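Local atomic coordinates of cytoplasmic Protein STM1381 (Salmonella enterica subsp. enterica serovar Typhimurium, PDB entry 3SOZ), a protein that is of unknown function but probably belongs to the glutamine amidotransferase-like proteins of the class I glutaminase clan. Residues E139-D144 and G211-F216; E189-L194 and L202-T207. One frame throughout, in Å; residues are numbered along the deposited sequence.

Contact 1 (E139-D144 and G211-F216); sequences EVLPVD and GKVCCF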
ATOM      1  N   GLU A 139       4.096 -12.965  16.113  1.00 62.21           N
ATOM      2  CA  GLU A 139       4.586 -13.611  17.331  1.00 62.10           C
ATOM      3  C   GLU A 139       5.094 -15.057  17.108  1.00 60.29           C
ATOM      4  O   GLU A 139       6.122 -15.417  17.620  1.00 59.54           O
ATOM      5  CB  GLU A 139       3.411 -13.602  18.308  1.00 63.54           C
ATOM      6  CG  GLU A 139       3.665 -13.237  19.764  1.00 68.46           C
ATOM      7  CD  GLU A 139       2.605 -13.912  20.659  1.00 73.56           C
ATOM      8  OE1 GLU A 139       2.596 -15.167  20.718  1.00 74.75           O
ATOM      9  OE2 GLU A 139       1.774 -13.205  21.275  1.00 74.83           O
ATOM     10  N   VAL A 140       4.375 -15.871  16.343  1.00 58.87           N
ATOM     11  CA  VAL A 140       4.782 -17.242  16.044  1.00 57.93           C
ATOM     12  C   VAL A 140       6.077 -17.402  15.212  1.00 59.16           C
ATOM     13  O   VAL A 140       6.864 -18.317  15.449  1.00 59.99           O
ATOM     14  CB  VAL A 140       3.670 -17.969  15.303  1.00 57.40           C
ATOM     15  CG1 VAL A 140       4.004 -19.426  15.094  1.00 56.39           C
ATOM     16  CG2 VAL A 140       2.379 -17.829  16.027  1.00 57.16           C
ATOM     17  N   LEU A 141       6.299 -16.524  14.228  1.00 59.47           N
ATOM     18  CA  LEU A 141       7.399 -16.681  13.252  1.00 58.17           C
ATOM     19  C   LEU A 141       8.773 -16.314  13.797  1.00 57.58           C
ATOM     20  O   LEU A 141       8.903 -15.398  14.628  1.00 56.78           O
ATOM     21  CB  LEU A 141       7.128 -15.865  11.968  1.00 58.33           C
ATOM     22  CG  LEU A 141       5.719 -16.058  11.372  1.00 58.34           C
ATOM     23  CD1 LEU A 141       5.463 -15.096  10.184  1.00 54.05           C
ATOM     24  CD2 LEU A 141       5.427 -17.545  11.015  1.00 53.86           C
ATOM     25  N   PRO A 142       9.811 -17.023  13.299  1.00 57.21           N
ATOM     26  CA  PRO A 142      11.177 -16.824  13.721  1.00 57.03           C
ATOM     27  C   PRO A 142      11.849 -15.632  13.050  1.00 57.31           C
ATOM     28  O   PRO A 142      13.043 -15.380  13.293  1.00 57.60           O
ATOM     29  CB  PRO A 142      11.840 -18.139  13.333  1.00 57.58           C
ATOM     30  CG  PRO A 142      11.030 -18.649  12.165  1.00 57.00           C
ATOM     31  CD  PRO A 142       9.671 -18.149  12.347  1.00 56.83           C
ATOM     32  N   VAL A 143      11.085 -14.902  12.225  1.00 57.71           N
ATOM     33  CA  VAL A 143      11.532 -13.628  11.572  1.00 57.16           C
ATOM     34  C   VAL A 143      10.710 -12.376  11.948  1.00 57.42           C
ATOM     35  O   VAL A 143       9.496 -12.465  12.265  1.00 57.39           O
ATOM     36  CB  VAL A 143      11.592 -13.767  10.075  1.00 56.64           C
ATOM     37  CG1 VAL A 143      12.731 -14.705   9.686  1.00 56.26           C
ATOM     38  CG2 VAL A 143      10.269 -14.312   9.551  1.00 57.26           C
ATOM     39  N   ASP A 144      11.389 -11.228  11.976  1.00 57.31           N
ATOM     40  CA  ASP A 144      10.696  -9.947  11.982  1.00 58.20           C
ATOM     41  C   ASP A 144      10.454  -9.503  10.553  1.00 57.03           C
ATOM     42  O   ASP A 144      11.291  -9.734   9.685  1.00 57.00           O
ATOM     43  CB  ASP A 144      11.473  -8.858  12.739  1.00 59.70           C
ATOM     44  CG  ASP A 144      11.299  -8.946  14.270  1.00 63.75           C
ATOM     45  OD1 ASP A 144      10.173  -9.262  14.765  1.00 67.83           O
ATOM     46  OD2 ASP A 144      12.308  -8.709  14.982  1.00 67.30           O
ATOM     47  N   GLY A 211       6.319 -25.842  19.823  1.00 69.11           N
ATOM     48  CA  GLY A 211       6.318 -26.063  18.374  1.00 68.90           C
ATOM     49  C   GLY A 211       7.499 -25.559  17.574  1.00 68.81           C
ATOM     50  O   GLY A 211       8.163 -24.586  17.961  1.00 68.47           O
ATOM     51  N   LYS A 212       7.736 -26.221  16.443  1.00 68.81           N
ATOM     52  CA  LYS A 212       8.780 -25.820  15.485  1.00 69.48           C
ATOM     53  C   LYS A 212       8.272 -24.995  14.268  1.00 68.64           C
ATOM     54  O   LYS A 212       7.333 -25.403  13.564  1.00 68.93           O
ATOM     55  CB  LYS A 212       9.502 -27.077  15.011  1.00 70.02           C
ATOM     56  CG  LYS A 212      10.027 -27.913  16.179  1.00 74.22           C
ATOM     57  CD  LYS A 212      10.879 -29.123  15.727  1.00 79.08           C
ATOM     58  CE  LYS A 212      10.799 -30.280  16.743  1.00 81.03           C
ATOM     59  NZ  LYS A 212       9.444 -30.976  16.766  1.00 82.11           N
ATOM     60  N   VAL A 213       8.900 -23.847  14.020  1.00 67.51           N
ATOM     61  CA  VAL A 213       8.515 -22.965  12.901  1.00 66.20           C
ATOM     62  C   VAL A 213       9.610 -22.825  11.873  1.00 65.35           C
ATOM     63  O   VAL A 213      10.791 -22.737  12.203  1.00 65.49           O
ATOM     64  CB  VAL A 213       8.174 -21.495  13.332  1.00 66.23           C
ATOM     65  CG1 VAL A 213       7.199 -20.855  12.337  1.00 64.90           C
ATOM     66  CG2 VAL A 213       7.579 -21.443  14.690  1.00 66.57           C
ATOM     67  N   CYS A 214       9.205 -22.733  10.616  1.00 64.11           N
ATOM     68  CA  CYS A 214      10.156 -22.483   9.553  1.00 62.98           C
ATOM     69  C   CYS A 214       9.623 -21.464   8.518  1.00 61.91           C
ATOM     70  O   CYS A 214       8.461 -21.522   8.096  1.00 61.21           O
ATOM     71  CB  CYS A 214      10.532 -23.815   8.909  1.00 62.60           C
ATOM     72  SG  CYS A 214      11.684 -23.714   7.564  1.00 65.33           S
ATOM     73  N   CYS A 215      10.495 -20.525   8.159  1.00 60.77           N
ATOM     74  CA  CYS A 215      10.265 -19.547   7.121  1.00 59.75           C
ATOM     75  C   CYS A 215      11.251 -19.744   6.001  1.00 58.74           C
ATOM     76  O   CYS A 215      12.459 -19.809   6.220  1.00 58.57           O
ATOM     77  CB  CYS A 215      10.469 -18.164   7.668  1.00 59.42           C
ATOM     78  SG  CYS A 215       9.203 -17.768   8.822  1.00 64.97           S
ATOM     79  N   PHE A 216      10.723 -19.841   4.794  1.00 57.25           N
ATOM     80  CA  PHE A 216      11.534 -19.885   3.610  1.00 56.31           C
ATOM     81  C   PHE A 216      11.195 -18.615   2.828  1.00 55.59           C
ATOM     82  O   PHE A 216      10.025 -18.374   2.519  1.00 56.05           O
ATOM     83  CB  PHE A 216      11.241 -21.174   2.813  1.00 56.39           C
ATOM     84  CG  PHE A 216      12.001 -21.263   1.540  1.00 56.59           C
ATOM     85  CD1 PHE A 216      13.341 -21.635   1.542  1.00 56.43           C
ATOM     86  CD2 PHE A 216      11.407 -20.896   0.340  1.00 55.23           C
ATOM     87  CE1 PHE A 216      14.062 -21.667   0.349  1.00 55.91           C
ATOM     88  CE2 PHE A 216      12.122 -20.933  -0.847  1.00 54.06           C
ATOM     89  CZ  PHE A 216      13.444 -21.315  -0.843  1.00 54.77           C
TER

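Contact 2 (E189-L194 and L202-T207); sequences ENSQVL and LLVMGT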
ATOM      1  N   GLU A 189      16.185 -13.061  17.685  1.00 69.43           N
ATOM      2  CA  GLU A 189      17.253 -13.603  18.557  1.00 71.35           C
ATOM      3  C   GLU A 189      17.336 -15.136  18.720  1.00 71.27           C
ATOM      4  O   GLU A 189      18.335 -15.761  18.338  1.00 71.36           O
ATOM      5  CB  GLU A 189      17.315 -12.875  19.897  1.00 71.68           C
ATOM      6  CG  GLU A 189      18.163 -11.595  19.798  1.00 76.16           C
ATOM      7  CD  GLU A 189      18.502 -10.962  21.174  1.00 82.64           C
ATOM      8  OE1 GLU A 189      17.670 -11.051  22.132  1.00 84.26           O
ATOM      9  OE2 GLU A 189      19.610 -10.367  21.284  1.00 82.83           O
ATOM     10  N   ASN A 190      16.327 -15.767  19.284  0.50 71.46           N
ATOM     11  CA  ASN A 190      16.497 -17.195  19.520  0.50 71.93           C
ATOM     12  C   ASN A 190      15.986 -17.982  18.345  0.50 71.33           C
ATOM     13  O   ASN A 190      14.856 -18.484  18.314  0.50 71.26           O
ATOM     14  CB  ASN A 190      15.984 -17.606  20.904  1.00 72.70           C
ATOM     15  CG  ASN A 190      16.645 -16.763  22.016  1.00 75.01           C
ATOM     16  OD1 ASN A 190      17.895 -16.653  22.096  1.00 75.57           O
ATOM     17  ND2 ASN A 190      15.811 -16.106  22.827  1.00 76.91           N
ATOM     18  N   SER A 191      16.855 -18.016  17.344  1.00 70.78           N
ATOM     19  CA  SER A 191      16.513 -18.517  16.005  1.00 70.77           C
ATOM     20  C   SER A 191      17.758 -18.789  15.171  1.00 69.89           C
ATOM     21  O   SER A 191      18.768 -18.088  15.279  1.00 69.63           O
ATOM     22  CB  SER A 191      15.582 -17.543  15.252  1.00 70.88           C
ATOM     23  OG  SER A 191      16.295 -16.403  14.808  1.00 71.33           O
ATOM     24  N   GLN A 192      17.679 -19.805  14.328  1.00 68.88           N
ATOM     25  CA  GLN A 192      18.869 -20.227  13.627  1.00 68.54           C
ATOM     26  C   GLN A 192      18.681 -20.177  12.107  1.00 67.10           C
ATOM     27  O   GLN A 192      17.735 -20.753  11.573  1.00 67.02           O
ATOM     28  CB  GLN A 192      19.421 -21.572  14.174  1.00 69.13           C
ATOM     29  CG  GLN A 192      18.491 -22.825  14.095  1.00 72.97           C
ATOM     30  CD  GLN A 192      17.678 -23.187  15.406  1.00 78.14           C
ATOM     31  OE1 GLN A 192      17.657 -22.433  16.407  1.00 78.40           O
ATOM     32  NE2 GLN A 192      16.989 -24.356  15.364  1.00 77.41           N
ATOM     33  N   VAL A 193      19.577 -19.433  11.449  1.00 65.31           N
ATOM     34  CA  VAL A 193      19.553 -19.162  10.020  1.00 63.19           C
ATOM     35  C   VAL A 193      20.402 -20.213   9.326  1.00 62.78           C
ATOM     36  O   VAL A 193      21.599 -20.318   9.573  1.00 63.42           O
ATOM     37  CB  VAL A 193      20.146 -17.766   9.700  1.00 62.63           C
ATOM     38  CG1 VAL A 193      20.133 -17.517   8.222  1.00 61.74           C
ATOM     39  CG2 VAL A 193      19.402 -16.682  10.417  1.00 61.45           C
ATOM     40  N   LEU A 194      19.795 -20.976   8.444  1.00 61.63           N
ATOM     41  CA  LEU A 194      20.486 -22.063   7.813  1.00 61.30           C
ATOM     42  C   LEU A 194      20.987 -21.784   6.379  1.00 61.56           C
ATOM     43  O   LEU A 194      21.689 -22.630   5.795  1.00 62.84           O
ATOM     44  CB  LEU A 194      19.589 -23.309   7.827  1.00 61.25           C
ATOM     45  CG  LEU A 194      18.722 -23.690   9.046  1.00 61.33           C
ATOM     46  CD1 LEU A 194      18.105 -25.074   8.823  1.00 59.14           C
ATOM     47  CD2 LEU A 194      19.486 -23.680  10.369  1.00 63.14           C
ATOM     48  N   LEU A 202      17.340 -16.581   4.312  1.00 54.79           N
ATOM     49  CA  LEU A 202      16.526 -17.286   3.371  1.00 54.91           C
ATOM     50  C   LEU A 202      15.808 -18.456   4.032  1.00 56.00           C
ATOM     51  O   LEU A 202      14.666 -18.758   3.687  1.00 56.06           O
ATOM     52  CB  LEU A 202      17.359 -17.730   2.182  1.00 54.45           C
ATOM     53  CG  LEU A 202      16.752 -18.418   0.930  1.00 55.50           C
ATOM     54  CD1 LEU A 202      17.136 -19.892   0.794  1.00 54.75           C
ATOM     55  CD2 LEU A 202      15.232 -18.205   0.705  1.00 52.82           C
ATOM     56  N   LEU A 203      16.472 -19.112   4.984  1.00 56.68           N
ATOM     57  CA  LEU A 203      15.908 -20.275   5.670  1.00 57.09           C
ATOM     58  C   LEU A 203      16.106 -19.998   7.123  1.00 57.24           C
ATOM     59  O   LEU A 203      17.228 -19.908   7.589  1.00 57.12           O
ATOM     60  CB  LEU A 203      16.659 -21.545   5.318  1.00 57.18           C
ATOM     61  CG  LEU A 203      15.798 -22.745   4.953  1.00 59.50           C
ATOM     62  CD1 LEU A 203      16.585 -24.024   5.129  1.00 58.30           C
ATOM     63  CD2 LEU A 203      14.511 -22.776   5.766  1.00 61.41           C
ATOM     64  N   VAL A 204      15.016 -19.778   7.830  1.00 57.69           N
ATOM     65  CA  VAL A 204      15.108 -19.461   9.230  1.00 57.59           C
ATOM     66  C   VAL A 204      14.304 -20.468  10.004  1.00 58.46           C
ATOM     67  O   VAL A 204      13.141 -20.781   9.672  1.00 57.66           O
ATOM     68  CB  VAL A 204      14.671 -18.028   9.520  1.00 57.43           C
ATOM     69  CG1 VAL A 204      14.757 -17.721  10.988  1.00 56.00           C
ATOM     70  CG2 VAL A 204      15.545 -17.099   8.766  1.00 56.44           C
HETATM   71  N   MSE A 205      14.973 -20.993  11.027  1.00 59.57           N
HETATM   72  CA  MSE A 205      14.385 -21.949  11.935  1.00 61.21           C
HETATM   73  C   MSE A 205      14.140 -21.330  13.281  1.00 60.92           C
HETATM   74  O   MSE A 205      14.874 -20.440  13.733  1.00 61.07           O
HETATM   75  CB  MSE A 205      15.318 -23.114  12.104  1.00 62.30           C
HETATM   76  CG  MSE A 205      14.596 -24.374  12.056  1.00 67.08           C
HETATM   77 SE   MSE A 205      14.330 -24.703  10.191  1.00 80.45          SE
HETATM   78  CE  MSE A 205      12.834 -25.958  10.410  1.00 73.69           C
ATOM     79  N   GLY A 206      13.106 -21.806  13.941  1.00 61.36           N
ATOM     80  CA  GLY A 206      12.757 -21.248  15.247  1.00 62.24           C
ATOM     81  C   GLY A 206      11.803 -22.165  15.964  1.00 62.01           C
ATOM     82  O   GLY A 206      11.522 -23.255  15.472  1.00 62.26           O
ATOM     83  N   THR A 207      11.299 -21.717  17.108  1.00 61.75           N
ATOM     84  CA  THR A 207      10.385 -22.527  17.926  1.00 62.19           C
ATOM     85  C   THR A 207       9.320 -21.594  18.507  1.00 62.88           C
ATOM     86  O   THR A 207       9.626 -20.426  18.828  1.00 62.94           O
ATOM     87  CB  THR A 207      11.106 -23.244  19.155  1.00 61.83           C
ATOM     88  OG1 THR A 207      11.632 -22.245  20.061  1.00 59.64           O
ATOM     89  CG2 THR A 207      12.208 -24.224  18.692  1.00 60.57           C
TER

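Contact 1 (E139-D144 and G211-F216)
L141 O is held by one hydrogen bond, donated by K188 NZ. The backbone of the same lysine also pairs with that of P142, so the turn between helix 137-140 and strand 143-144 is fastened from its outer side while its side chains face strand 211-216. Across that interface the side chains meet through apolar atoms, with no hydrogen bond between the segments. V213 forks around the bend of the chain. Its CG2, anti to the carbonyl carbon, comes within 3.3 Å of the carbonyl oxygen V140 O. The same methyl meets V140 CG1 tip to tip at 4.1 Å, the two valines crossing at about a right angle. V213 CG1, anti to the backbone N (chi1 -153°), turns to the P142 ring and lies 3.7 Å from P142 CD. L141 CD2 reaches this methyl from another direction, 4.0 Å from V213 CG1. The chain after helix 137-140 thus packs on the V213 and C215 face of 211-216, which pairs parallel with 113-117 and antiparallel with 200-208, consistent with the alpha/beta core of a class I glutaminase-like fold. C214, between them, points away from 139-144, onto V242 and I246 of helix 235-246. C215 projects its sulfur beside its own backbone N (chi1 -69°). C215 SG rests against the proline ring, 3.6 Å from P142 CD. V143 CG2, in the crowded position between N and the carbonyl carbon, meets C215 SG at 3.7 Å.

Contact 2 (E189-L194 and L202-T207)
M205, a selenomethionine, begins at CB by lying 3.4 Å from the backbone oxygen Q192 O. Q192 CG approaches that CB as well, at 3.8 Å, set there by chi1 (60°), which places it between the backbone N and the carbonyl carbon. A bend at Q192 chi2 then brings CD and the amide back over M205, so that NE2 spans M205 CB, 3.9 Å away, and CG, 4.1 Å away. The M205 chain bends at chi2 (80°), bringing SE to L194 CD1 at 4.0 Å. The strands that carry these side chains, 192-197 and 200-208, form a beta hairpin. Q192 and M205 are an antiparallel hydrogen-bonded pair in it, with Q192 N donating to M205 O and M205 N to Q192 O; both donors stand above the carbonyl plane of their acceptor. L194 N to L203 O, 2.9 Å, adds a third bond, this one in the carbonyl plane. Between them, V193 and V204 make the non-hydrogen-bonded pair on the other face, touching through CG2 methyls 4.2 Å apart. L194 CB also lies against L203 CD1. Just ahead of Q192, S191 OG turns back to a hydrogen bond with K188 O.

In the fold
Contact 2 is nested along the chain inside the loop closed by contact 1, and their centres lie about 7 Å apart. Strand 200-208 joins them, since it is the antiparallel neighbour of 211-216. Two probable backbone hydrogen bonds stitch the contacts together: V204 N to C215 O and G206 N to V213 O, each 3.0 Å. On the helix 235-246 face, C214 of contact 1 packs against contact 2, with C214 SG 3.5 Å from L203 CD2 and C214 CB equally close to M205 CE. On the opposite face the V204 side chain touches P142. K188 is a partner shared by both contacts. Neither contact can be tied to a known ligand or active site.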